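Local atomic coordinates of alkylhydroperoxidase AhpD core: uncharacterized peroxidase-related protein (Ralstonia eutropha, PDB entry 2PRR), a protein that is uncharacterised but probably acts as an alkylhydroperoxidase-like oxidoreductase of the carboxymuconolactone decarboxylase family. Residues 40-45 and 54-59; 79-84 and 133-138; 92-97 and 167-172. All blocks are in the same frame, centred on the assembly; numbering follows the deposited sequence.

Contact 1: residues 40-45 and 54-59; sequences NVFLTL and AFFAYH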
ATOM      1  N   ASN D  40      -7.997  22.677 -23.048  1.00 35.89           N
ATOM      2  CA  ASN D  40      -7.252  23.493 -22.097  1.00 34.28           C
ATOM      3  C   ASN D  40      -5.787  23.141 -21.910  1.00 32.86           C
ATOM      4  O   ASN D  40      -5.020  23.972 -21.446  1.00 33.89           O
ATOM      5  CB  ASN D  40      -8.020  23.583 -20.767  1.00 33.43           C
ATOM      6  CG  ASN D  40      -9.340  24.350 -20.914  1.00 34.67           C
ATOM      7  OD1 ASN D  40      -9.499  25.199 -21.823  1.00 30.46           O
ATOM      8  ND2 ASN D  40     -10.302  24.041 -20.044  1.00 23.05           N
ATOM      9  N   VAL D  41      -5.376  21.950 -22.316  1.00 33.87           N
ATOM     10  CA  VAL D  41      -3.970  21.541 -22.167  1.00 34.05           C
ATOM     11  C   VAL D  41      -3.073  22.494 -22.994  1.00 34.35           C
ATOM     12  O   VAL D  41      -1.971  22.833 -22.560  1.00 33.13           O
ATOM     13  CB  VAL D  41      -3.748  20.037 -22.599  1.00 34.89           C
ATOM     14  CG1 VAL D  41      -4.041  19.833 -24.108  1.00 31.84           C
ATOM     15  CG2 VAL D  41      -2.325  19.522 -22.244  1.00 33.43           C
ATOM     16  N   PHE D  42      -3.547  22.930 -24.170  1.00 34.26           N
ATOM     17  CA  PHE D  42      -2.758  23.832 -25.014  1.00 34.13           C
ATOM     18  C   PHE D  42      -2.576  25.210 -24.380  1.00 34.44           C
ATOM     19  O   PHE D  42      -1.492  25.768 -24.391  1.00 35.34           O
ATOM     20  CB  PHE D  42      -3.410  24.041 -26.400  1.00 35.08           C
ATOM     21  CG  PHE D  42      -3.466  22.804 -27.255  1.00 35.78           C
ATOM     22  CD1 PHE D  42      -2.399  22.448 -28.057  1.00 35.88           C
ATOM     23  CD2 PHE D  42      -4.609  22.002 -27.275  1.00 41.39           C
ATOM     24  CE1 PHE D  42      -2.465  21.292 -28.859  1.00 37.99           C
ATOM     25  CE2 PHE D  42      -4.670  20.846 -28.064  1.00 38.45           C
ATOM     26  CZ  PHE D  42      -3.598  20.501 -28.850  1.00 36.02           C
ATOM     27  N   LEU D  43      -3.653  25.756 -23.837  1.00 34.23           N
ATOM     28  CA  LEU D  43      -3.625  27.080 -23.270  1.00 34.11           C
ATOM     29  C   LEU D  43      -2.888  27.129 -21.953  1.00 34.38           C
ATOM     30  O   LEU D  43      -2.203  28.107 -21.672  1.00 35.27           O
ATOM     31  CB  LEU D  43      -5.055  27.570 -23.082  1.00 36.20           C
ATOM     32  CG  LEU D  43      -5.839  27.700 -24.396  1.00 38.69           C
ATOM     33  CD1 LEU D  43      -7.334  27.710 -24.107  1.00 41.42           C
ATOM     34  CD2 LEU D  43      -5.381  28.940 -25.181  1.00 37.54           C
ATOM     35  N   THR D  44      -3.025  26.087 -21.143  1.00 33.62           N
ATOM     36  CA  THR D  44      -2.363  26.066 -19.832  1.00 33.02           C
ATOM     37  C   THR D  44      -0.865  25.855 -19.951  1.00 32.72           C
ATOM     38  O   THR D  44      -0.082  26.512 -19.249  1.00 32.64           O
ATOM     39  CB  THR D  44      -2.993  25.004 -18.875  1.00 32.06           C
ATOM     40  OG1 THR D  44      -2.964  23.706 -19.486  1.00 31.79           O
ATOM     41  CG2 THR D  44      -4.424  25.375 -18.561  1.00 32.49           C
ATOM     42  N   LEU D  45      -0.459  24.942 -20.834  1.00 34.12           N
ATOM     43  CA  LEU D  45       0.977  24.689 -21.061  1.00 34.34           C
ATOM     44  C   LEU D  45       1.655  25.822 -21.838  1.00 33.84           C
ATOM     45  O   LEU D  45       2.868  25.973 -21.757  1.00 31.08           O
ATOM     46  CB  LEU D  45       1.227  23.337 -21.741  1.00 34.43           C
ATOM     47  CG  LEU D  45       0.866  22.078 -20.934  1.00 33.48           C
ATOM     48  CD1 LEU D  45       1.176  20.877 -21.778  1.00 31.98           C
ATOM     49  CD2 LEU D  45       1.573  21.939 -19.527  1.00 33.94           C
ATOM     50  N   ALA D  54       7.925  20.973 -26.675  1.00 34.05           N
ATOM     51  CA  ALA D  54       8.483  19.652 -26.425  1.00 33.58           C
ATOM     52  C   ALA D  54       7.399  18.620 -26.062  1.00 33.87           C
ATOM     53  O   ALA D  54       7.526  17.427 -26.373  1.00 35.42           O
ATOM     54  CB  ALA D  54       9.549  19.740 -25.331  1.00 35.26           C
ATOM     55  N   PHE D  55       6.348  19.075 -25.392  1.00 32.95           N
ATOM     56  CA  PHE D  55       5.234  18.214 -24.997  1.00 32.60           C
ATOM     57  C   PHE D  55       4.496  17.748 -26.240  1.00 31.87           C
ATOM     58  O   PHE D  55       4.339  16.547 -26.474  1.00 32.20           O
ATOM     59  CB  PHE D  55       4.275  19.004 -24.078  1.00 33.04           C
ATOM     60  CG  PHE D  55       3.123  18.197 -23.508  1.00 34.50           C
ATOM     61  CD1 PHE D  55       1.929  18.076 -24.194  1.00 29.64           C
ATOM     62  CD2 PHE D  55       3.233  17.595 -22.257  1.00 33.03           C
ATOM     63  CE1 PHE D  55       0.887  17.355 -23.673  1.00 30.71           C
ATOM     64  CE2 PHE D  55       2.194  16.883 -21.726  1.00 29.74           C
ATOM     65  CZ  PHE D  55       1.019  16.759 -22.425  1.00 30.91           C
ATOM     66  N   PHE D  56       4.040  18.695 -27.042  1.00 29.80           N
ATOM     67  CA  PHE D  56       3.257  18.318 -28.208  1.00 31.08           C
ATOM     68  C   PHE D  56       4.031  17.549 -29.244  1.00 29.39           C
ATOM     69  O   PHE D  56       3.497  16.668 -29.883  1.00 31.27           O
ATOM     70  CB  PHE D  56       2.472  19.499 -28.756  1.00 29.96           C
ATOM     71  CG  PHE D  56       1.360  19.901 -27.854  1.00 33.90           C
ATOM     72  CD1 PHE D  56       0.202  19.143 -27.800  1.00 34.07           C
ATOM     73  CD2 PHE D  56       1.489  20.972 -26.996  1.00 37.99           C
ATOM     74  CE1 PHE D  56      -0.794  19.471 -26.932  1.00 32.28           C
ATOM     75  CE2 PHE D  56       0.483  21.306 -26.134  1.00 34.87           C
ATOM     76  CZ  PHE D  56      -0.657  20.558 -26.103  1.00 35.20           C
ATOM     77  N   ALA D  57       5.309  17.830 -29.372  1.00 30.54           N
ATOM     78  CA  ALA D  57       6.135  17.053 -30.273  1.00 31.42           C
ATOM     79  C   ALA D  57       6.248  15.615 -29.796  1.00 32.03           C
ATOM     80  O   ALA D  57       6.241  14.686 -30.602  1.00 32.13           O
ATOM     81  CB  ALA D  57       7.499  17.681 -30.399  1.00 33.08           C
ATOM     82  N   TYR D  58       6.358  15.414 -28.477  1.00 33.00           N
ATOM     83  CA  TYR D  58       6.445  14.067 -27.944  1.00 29.46           C
ATOM     84  C   TYR D  58       5.086  13.426 -28.117  1.00 28.87           C
ATOM     85  O   TYR D  58       4.991  12.276 -28.520  1.00 29.84           O
ATOM     86  CB  TYR D  58       6.832  14.062 -26.455  1.00 29.65           C
ATOM     87  CG  TYR D  58       7.697  12.887 -26.056  1.00 19.58           C
ATOM     88  CD1 TYR D  58       7.434  11.605 -26.515  1.00 22.99           C
ATOM     89  CD2 TYR D  58       8.769  13.056 -25.195  1.00 25.12           C
ATOM     90  CE1 TYR D  58       8.238  10.535 -26.157  1.00 29.90           C
ATOM     91  CE2 TYR D  58       9.589  11.962 -24.822  1.00 21.15           C
ATOM     92  CZ  TYR D  58       9.303  10.710 -25.292  1.00 26.16           C
ATOM     93  OH  TYR D  58      10.084   9.613 -24.929  1.00 24.32           O
ATOM     94  N   HIS D  59       4.025  14.162 -27.798  1.00 29.94           N
ATOM     95  CA  HIS D  59       2.681  13.640 -27.958  1.00 32.59           C
ATOM     96  C   HIS D  59       2.420  13.140 -29.399  1.00 34.67           C
ATOM     97  O   HIS D  59       1.913  12.029 -29.625  1.00 33.77           O
ATOM     98  CB  HIS D  59       1.641  14.701 -27.579  1.00 33.01           C
ATOM     99  CG  HIS D  59       0.233  14.280 -27.877  1.00 36.37           C
ATOM    100  ND1 HIS D  59      -0.403  14.587 -29.062  1.00 41.09           N
ATOM    101  CD2 HIS D  59      -0.632  13.511 -27.175  1.00 36.13           C
ATOM    102  CE1 HIS D  59      -1.609  14.051 -29.062  1.00 37.71           C
ATOM    103  NE2 HIS D  59      -1.774  13.396 -27.926  1.00 40.53           N
TER
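Phe42 and Phe56 meet inside a helical hairpin of this all-helical, AhpD-like fold. The short helix 40-45 turns back, through a brief connection, onto helix 49-63. The segment axes run closer to antiparallel than to perpendicular, at 147°. They stay 11.7 Å apart, and large apolar side chains bridge the separation.

The Phe42 and Phe56 rings lie nearly parallel but slid apart, so they barely overlap. Their planes are 5° from parallel and their centroids are 4.3 Å apart. The closest carbons of this pair sit too near each other in the model, so the exact spacing is doubtful. On the opposite face of Phe56 lies its own neighbour Phe55. Phe56 thus has an aromatic neighbour on each face, Phe55 CD1 over its centre and Phe42 toward its rim. Val41 CG1 comes in at its edge, near the ring plane, 4.0 Å from Phe56 CZ.

Phe55 takes a different rotamer from Phe56. Its CG is anti to the backbone N (chi1 -176°), and its ring turns one face to helix 40-45. Leu45 CD1 sits over the centre of that face in a CH-pi contact, 3.7 Å from the centroid. Val41 CG2 approaches the same ring obliquely, 4.1 Å from Phe55 CE1. Val41 thus uses one methyl for each phenylalanine.

Helix 22-35 packs against Phe42 through Ile28 and Val31. Phe55 also touches Tyr58 of the second subunit, so the apolar cluster extends to the subunit interface. Within the short helix, Asn40 O accepts two bonds from one residue: Thr44 N and Thr44 OG1 each lie 2.9 Å from it.

Contact 2: residues 79-84 and 133-138; sequences VATSAA and KVCKAS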
ATOM      1  N   VAL D  79      -6.577   6.351 -20.854  1.00 26.85           N
ATOM      2  CA  VAL D  79      -7.666   6.415 -19.914  1.00 26.02           C
ATOM      3  C   VAL D  79      -7.405   5.526 -18.653  1.00 25.65           C
ATOM      4  O   VAL D  79      -7.697   5.979 -17.554  1.00 21.41           O
ATOM      5  CB  VAL D  79      -9.037   6.109 -20.574  1.00 27.06           C
ATOM      6  CG1 VAL D  79     -10.136   6.225 -19.574  1.00 25.30           C
ATOM      7  CG2 VAL D  79      -9.333   7.099 -21.759  1.00 24.23           C
ATOM      8  N   ALA D  80      -6.871   4.316 -18.826  1.00 24.00           N
ATOM      9  CA  ALA D  80      -6.659   3.411 -17.678  1.00 27.43           C
ATOM     10  C   ALA D  80      -5.540   3.875 -16.778  1.00 26.41           C
ATOM     11  O   ALA D  80      -5.629   3.754 -15.563  1.00 30.06           O
ATOM     12  CB  ALA D  80      -6.419   1.971 -18.137  1.00 24.16           C
ATOM     13  N   THR D  81      -4.474   4.387 -17.384  1.00 27.32           N
ATOM     14  CA  THR D  81      -3.298   4.857 -16.658  1.00 26.83           C
ATOM     15  C   THR D  81      -3.584   6.160 -15.923  1.00 26.92           C
ATOM     16  O   THR D  81      -3.187   6.319 -14.746  1.00 23.84           O
ATOM     17  CB  THR D  81      -2.063   4.926 -17.582  1.00 28.97           C
ATOM     18  OG1 THR D  81      -2.288   5.791 -18.731  1.00 24.81           O
ATOM     19  CG2 THR D  81      -1.723   3.509 -18.045  1.00 28.58           C
ATOM     20  N   SER D  82      -4.350   7.029 -16.578  1.00 22.53           N
ATOM     21  CA  SER D  82      -4.804   8.314 -16.040  1.00 22.58           C
ATOM     22  C   SER D  82      -5.787   8.136 -14.922  1.00 23.32           C
ATOM     23  O   SER D  82      -5.825   8.920 -13.963  1.00 25.84           O
ATOM     24  CB  SER D  82      -5.505   9.114 -17.128  1.00 18.08           C
ATOM     25  OG  SER D  82      -4.707   9.156 -18.292  1.00 19.77           O
ATOM     26  N   ALA D  83      -6.640   7.143 -15.092  1.00 23.32           N
ATOM     27  CA  ALA D  83      -7.593   6.789 -14.083  1.00 24.11           C
ATOM     28  C   ALA D  83      -6.805   6.342 -12.833  1.00 22.61           C
ATOM     29  O   ALA D  83      -7.137   6.775 -11.740  1.00 26.84           O
ATOM     30  CB  ALA D  83      -8.548   5.706 -14.584  1.00 19.83           C
ATOM     31  N   ALA D  84      -5.757   5.534 -13.003  1.00 25.20           N
ATOM     32  CA  ALA D  84      -4.859   5.072 -11.857  1.00 22.61           C
ATOM     33  C   ALA D  84      -4.138   6.182 -11.102  1.00 25.12           C
ATOM     34  O   ALA D  84      -3.835   6.046  -9.919  1.00 27.77           O
ATOM     35  CB  ALA D  84      -3.838   4.171 -12.380  1.00 17.48           C
ATOM     36  N   LYS D 133       1.259  -2.043 -15.361  1.00 24.95           N
ATOM     37  CA  LYS D 133       2.535  -2.437 -14.737  1.00 25.64           C
ATOM     38  C   LYS D 133       3.642  -1.391 -14.976  1.00 26.10           C
ATOM     39  O   LYS D 133       4.435  -1.070 -14.079  1.00 24.95           O
ATOM     40  CB  LYS D 133       3.009  -3.797 -15.258  1.00 27.28           C
ATOM     41  CG  LYS D 133       4.140  -4.359 -14.393  1.00 26.11           C
ATOM     42  CD  LYS D 133       4.626  -5.728 -14.810  1.00 27.54           C
ATOM     43  CE  LYS D 133       5.471  -6.334 -13.629  1.00 29.91           C
ATOM     44  NZ  LYS D 133       6.163  -7.636 -13.939  1.00 24.03           N
ATOM     45  N   VAL D 134       3.710  -0.888 -16.208  1.00 26.00           N
ATOM     46  CA  VAL D 134       4.640   0.150 -16.547  1.00 24.77           C
ATOM     47  C   VAL D 134       4.274   1.388 -15.726  1.00 27.46           C
ATOM     48  O   VAL D 134       5.138   2.061 -15.172  1.00 28.98           O
ATOM     49  CB  VAL D 134       4.531   0.535 -18.053  1.00 24.80           C
ATOM     50  CG1 VAL D 134       5.366   1.753 -18.355  1.00 23.62           C
ATOM     51  CG2 VAL D 134       4.913  -0.621 -18.955  1.00 22.30           C
ATOM     52  N   CYS D 135       2.978   1.688 -15.687  1.00 29.09           N
ATOM     53  CA  CYS D 135       2.460   2.837 -14.979  1.00 28.15           C
ATOM     54  C   CYS D 135       2.827   2.815 -13.504  1.00 26.18           C
ATOM     55  O   CYS D 135       3.374   3.774 -13.033  1.00 25.28           O
ATOM     56  CB  CYS D 135       0.944   2.910 -15.134  1.00 28.19           C
ATOM     57  SG  CYS D 135       0.185   4.347 -14.387  1.00 30.11           S
ATOM     58  N   LYS D 136       2.598   1.708 -12.799  1.00 28.50           N
ATOM     59  CA  LYS D 136       2.859   1.650 -11.336  1.00 27.59           C
ATOM     60  C   LYS D 136       4.010   0.773 -10.819  1.00 28.92           C
ATOM     61  O   LYS D 136       4.354   0.853  -9.637  1.00 30.19           O
ATOM     62  CB  LYS D 136       1.607   1.154 -10.614  1.00 30.82           C
ATOM     63  CG  LYS D 136       0.357   1.998 -10.794  1.00 35.63           C
ATOM     64  CD  LYS D 136       0.418   3.390 -10.145  1.00 37.89           C
ATOM     65  CE  LYS D 136      -0.886   4.163 -10.533  1.00 37.78           C
ATOM     66  NZ  LYS D 136      -1.039   5.585 -10.036  1.00 36.03           N
ATOM     67  N   ALA D 137       4.573  -0.097 -11.637  1.00 28.73           N
ATOM     68  CA  ALA D 137       5.689  -0.912 -11.187  1.00 27.97           C
ATOM     69  C   ALA D 137       6.596  -1.290 -12.340  1.00 27.15           C
ATOM     70  O   ALA D 137       6.890  -2.467 -12.562  1.00 27.93           O
ATOM     71  CB  ALA D 137       5.171  -2.146 -10.461  1.00 32.40           C
ATOM     72  N   SER D 138       7.048  -0.269 -13.075  1.00 29.19           N
ATOM     73  CA  SER D 138       7.914  -0.457 -14.244  1.00 25.94           C
ATOM     74  C   SER D 138       9.207  -1.186 -13.872  1.00 26.74           C
ATOM     75  O   SER D 138       9.706  -2.000 -14.646  1.00 24.74           O
ATOM     76  CB  SER D 138       8.226   0.879 -14.902  1.00 25.35           C
ATOM     77  OG  SER D 138       8.866   1.766 -14.008  1.00 23.80           O
TER
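Thr81 and Cys135 meet where two helices of the AhpD-like bundle, 71-84 and 122-137, run side by side in the same direction. The segment axes are 10.2 Å apart and cross at -20°. The CA atoms of Thr81 and Cys135 are 6.3 Å apart.

The Cys135 sulfur points into the groove between the helices. It lies anti to the backbone N (chi1 -176°), and SG is 3.9 Å from Thr81 CB. Thr81 CG2 rests on Cys135 CB at 4.0 Å. Thr81 OG1 turns to its own helix and bonds to Ile77 O.

Ala84 and Lys136 close the groove at the end of helix 71-84. The lysine chain bends at chi2 (-68°), then extends along the Ala84 methyl. Its NZ lies 2.8 Å from Ala84 O, in a weak hydrogen bond to a carbonyl of the last helical turn. The same NZ also bonds to Asn85 OD1, just past the helix end. Thr166 of helix 156-179 covers both Thr81 and Cys135. Arg174 of the second subunit bonds to Cys135 O. With Thr81 and Cys135 buried and Lys136 at the exposed edge, the contact joins two near-parallel neighbours of the all-helical AhpD-like fold.

Contact 3: residues 92-97 and 167-172; sequences VAHGAI and AFFGLS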
ATOM      1  N   VAL D  92     -11.032  12.491 -18.430  1.00 27.26           N
ATOM      2  CA  VAL D  92     -12.185  13.101 -19.049  1.00 29.96           C
ATOM      3  C   VAL D  92     -11.942  13.446 -20.530  1.00 28.49           C
ATOM      4  O   VAL D  92     -12.758  13.136 -21.368  1.00 29.20           O
ATOM      5  CB  VAL D  92     -12.661  14.345 -18.234  1.00 31.00           C
ATOM      6  CG1 VAL D  92     -13.746  15.122 -18.980  1.00 26.40           C
ATOM      7  CG2 VAL D  92     -13.181  13.892 -16.829  1.00 32.05           C
ATOM      8  N   ALA D  93     -10.804  14.052 -20.817  1.00 28.66           N
ATOM      9  CA  ALA D  93     -10.433  14.459 -22.173  1.00 28.89           C
ATOM     10  C   ALA D  93     -10.246  13.259 -23.091  1.00 30.29           C
ATOM     11  O   ALA D  93     -10.818  13.204 -24.163  1.00 32.13           O
ATOM     12  CB  ALA D  93      -9.162  15.293 -22.120  1.00 25.86           C
ATOM     13  N   HIS D  94      -9.460  12.285 -22.650  1.00 29.86           N
ATOM     14  CA  HIS D  94      -9.206  11.088 -23.431  1.00 31.37           C
ATOM     15  C   HIS D  94     -10.295  10.039 -23.404  1.00 31.86           C
ATOM     16  O   HIS D  94     -10.247   9.090 -24.171  1.00 33.76           O
ATOM     17  CB  HIS D  94      -7.807  10.533 -23.107  1.00 28.72           C
ATOM     18  CG  HIS D  94      -6.750  11.506 -23.475  1.00 33.67           C
ATOM     19  ND1 HIS D  94      -6.396  11.735 -24.787  1.00 28.49           N
ATOM     20  CD2 HIS D  94      -6.097  12.433 -22.742  1.00 34.97           C
ATOM     21  CE1 HIS D  94      -5.517  12.716 -24.835  1.00 33.56           C
ATOM     22  NE2 HIS D  94      -5.316  13.155 -23.609  1.00 33.04           N
ATOM     23  N   GLY D  95     -11.262  10.175 -22.509  1.00 32.86           N
ATOM     24  CA  GLY D  95     -12.408   9.286 -22.533  1.00 32.82           C
ATOM     25  C   GLY D  95     -13.260   9.703 -23.722  1.00 32.29           C
ATOM     26  O   GLY D  95     -13.787   8.876 -24.441  1.00 33.32           O
ATOM     27  N   ALA D  96     -13.392  11.001 -23.911  1.00 33.09           N
ATOM     28  CA  ALA D  96     -14.176  11.560 -25.013  1.00 34.39           C
ATOM     29  C   ALA D  96     -13.630  11.087 -26.338  1.00 34.00           C
ATOM     30  O   ALA D  96     -14.356  10.600 -27.174  1.00 36.30           O
ATOM     31  CB  ALA D  96     -14.163  13.072 -24.953  1.00 33.09           C
ATOM     32  N   ILE D  97     -12.323  11.175 -26.478  1.00 35.16           N
ATOM     33  CA  ILE D  97     -11.616  10.799 -27.691  1.00 34.44           C
ATOM     34  C   ILE D  97     -11.678   9.289 -27.903  1.00 35.34           C
ATOM     35  O   ILE D  97     -11.815   8.839 -29.022  1.00 34.67           O
ATOM     36  CB  ILE D  97     -10.168  11.292 -27.632  1.00 33.58           C
ATOM     37  CG1 ILE D  97     -10.132  12.822 -27.441  1.00 31.64           C
ATOM     38  CG2 ILE D  97      -9.428  10.917 -28.909  1.00 38.52           C
ATOM     39  CD1 ILE D  97      -8.821  13.351 -26.913  1.00 36.25           C
ATOM     40  N   ALA D 167       4.247   6.104 -20.388  1.00 26.81           N
ATOM     41  CA  ALA D 167       5.287   7.009 -19.894  1.00 27.01           C
ATOM     42  C   ALA D 167       4.996   8.478 -20.113  1.00 25.74           C
ATOM     43  O   ALA D 167       5.113   9.273 -19.199  1.00 26.96           O
ATOM     44  CB  ALA D 167       6.638   6.637 -20.473  1.00 26.46           C
ATOM     45  N   PHE D 168       4.595   8.841 -21.318  1.00 25.69           N
ATOM     46  CA  PHE D 168       4.328  10.219 -21.615  1.00 25.49           C
ATOM     47  C   PHE D 168       3.070  10.777 -20.939  1.00 24.60           C
ATOM     48  O   PHE D 168       3.063  11.927 -20.504  1.00 24.11           O
ATOM     49  CB  PHE D 168       4.240  10.425 -23.127  1.00 26.30           C
ATOM     50  CG  PHE D 168       3.780  11.789 -23.489  1.00 19.22           C
ATOM     51  CD1 PHE D 168       4.642  12.865 -23.374  1.00 19.59           C
ATOM     52  CD2 PHE D 168       2.468  12.010 -23.889  1.00 25.80           C
ATOM     53  CE1 PHE D 168       4.218  14.144 -23.686  1.00 28.24           C
ATOM     54  CE2 PHE D 168       2.037  13.288 -24.225  1.00 25.71           C
ATOM     55  CZ  PHE D 168       2.920  14.350 -24.125  1.00 27.42           C
ATOM     56  N   PHE D 169       2.000  10.024 -20.876  1.00 24.21           N
ATOM     57  CA  PHE D 169       0.833  10.463 -20.160  1.00 23.21           C
ATOM     58  C   PHE D 169       0.975  10.392 -18.600  1.00 23.95           C
ATOM     59  O   PHE D 169       0.240  10.955 -17.912  1.00 24.31           O
ATOM     60  CB  PHE D 169      -0.419   9.793 -20.692  1.00 19.37           C
ATOM     61  CG  PHE D 169      -0.825  10.276 -22.102  1.00 25.15           C
ATOM     62  CD1 PHE D 169      -1.635  11.357 -22.272  1.00 22.37           C
ATOM     63  CD2 PHE D 169      -0.365   9.648 -23.215  1.00 21.05           C
ATOM     64  CE1 PHE D 169      -1.984  11.805 -23.568  1.00 25.82           C
ATOM     65  CE2 PHE D 169      -0.764  10.128 -24.541  1.00 28.01           C
ATOM     66  CZ  PHE D 169      -1.543  11.180 -24.644  1.00 13.52           C
ATOM     67  N   GLY D 170       1.974   9.730 -18.123  1.00 24.13           N
ATOM     68  CA  GLY D 170       2.323   9.784 -16.681  1.00 27.38           C
ATOM     69  C   GLY D 170       2.921  11.173 -16.452  1.00 29.01           C
ATOM     70  O   GLY D 170       2.741  11.766 -15.389  1.00 29.82           O
ATOM     71  N   LEU D 171       3.628  11.708 -17.463  1.00 28.50           N
ATOM     72  CA  LEU D 171       4.170  13.073 -17.404  1.00 28.47           C
ATOM     73  C   LEU D 171       2.993  14.058 -17.449  1.00 28.55           C
ATOM     74  O   LEU D 171       2.823  14.916 -16.571  1.00 27.65           O
ATOM     75  CB  LEU D 171       5.138  13.320 -18.590  1.00 29.95           C
ATOM     76  CG  LEU D 171       5.770  14.700 -18.860  1.00 25.68           C
ATOM     77  CD1 LEU D 171       6.808  14.571 -19.953  1.00 29.20           C
ATOM     78  CD2 LEU D 171       4.749  15.754 -19.258  1.00 28.72           C
ATOM     79  N   SER D 172       2.192  13.914 -18.498  1.00 27.47           N
ATOM     80  CA  SER D 172       1.004  14.721 -18.699  1.00 27.51           C
ATOM     81  C   SER D 172       0.090  14.747 -17.455  1.00 28.18           C
ATOM     82  O   SER D 172      -0.365  15.801 -17.024  1.00 28.30           O
ATOM     83  CB  SER D 172       0.257  14.150 -19.880  1.00 27.11           C
ATOM     84  OG  SER D 172      -0.862  14.929 -20.189  1.00 27.58           O
TER
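His94 NE2 is hydrogen-bonded to O4 of a bound di(hydroxyethyl)ether, and His94 ND1 to Glu75 OE1. The ether probably comes from the crystallisation liquor. The imidazole thus has a polar partner at each nitrogen, and the glutamate helps to fix its rotation. Across the contact, Phe169 CE1 packs 3.6 Å from His94 NE2. In sequence, Glu75 and His94 fit the glutamate and histidine of the AhpD signature, which includes a CXXC pair. This places the contact probably at the active site, as in AhpD relatives.

The two rings form a T-shaped pair. Phe169 turns its edge toward the imidazole face, with planes at 78° and centroids 5.1 Å apart. The side chains come from opposite directions and bridge a wide gap: the CA atoms of His94 and Phe169 are 10.6 Å apart. Phe169 holds CG anti to its carbonyl carbon (chi1 -70°), which carries its ring across the gap to the imidazole. Phe168 CD2 lies above one face of the Phe169 ring, 3.7 Å from its plane and toward the rim.

Val78 of helix 71-84 touches the side chains of both His94 and Phe169. Met63 of helix 49-63 packs on Phe169. Phe187 of helix 185-189 packs on Ala93 and Ala96.

The three contacts follow the chain in an all-helical subunit. Contact 1 closes first, between helices 40-45 and 49-63. Contacts 2 and 3 then alternate: helix 71-84, helix 88-102, helix 122-137, helix 156-179. Contact 3 lies about 2 Å from the centre of the chain. The centres of contacts 1 and 2 are each about 11 Å from the centre of contact 3, and about 20 Å from each other. Contact 3 touches both. Phe55 and His59 pack on segment 167-172, and Val79 packs on segment 92-97. Contact 3, the probable active-site region, is thus bordered by both others. Residues of all three segment pairs also touch the second subunit.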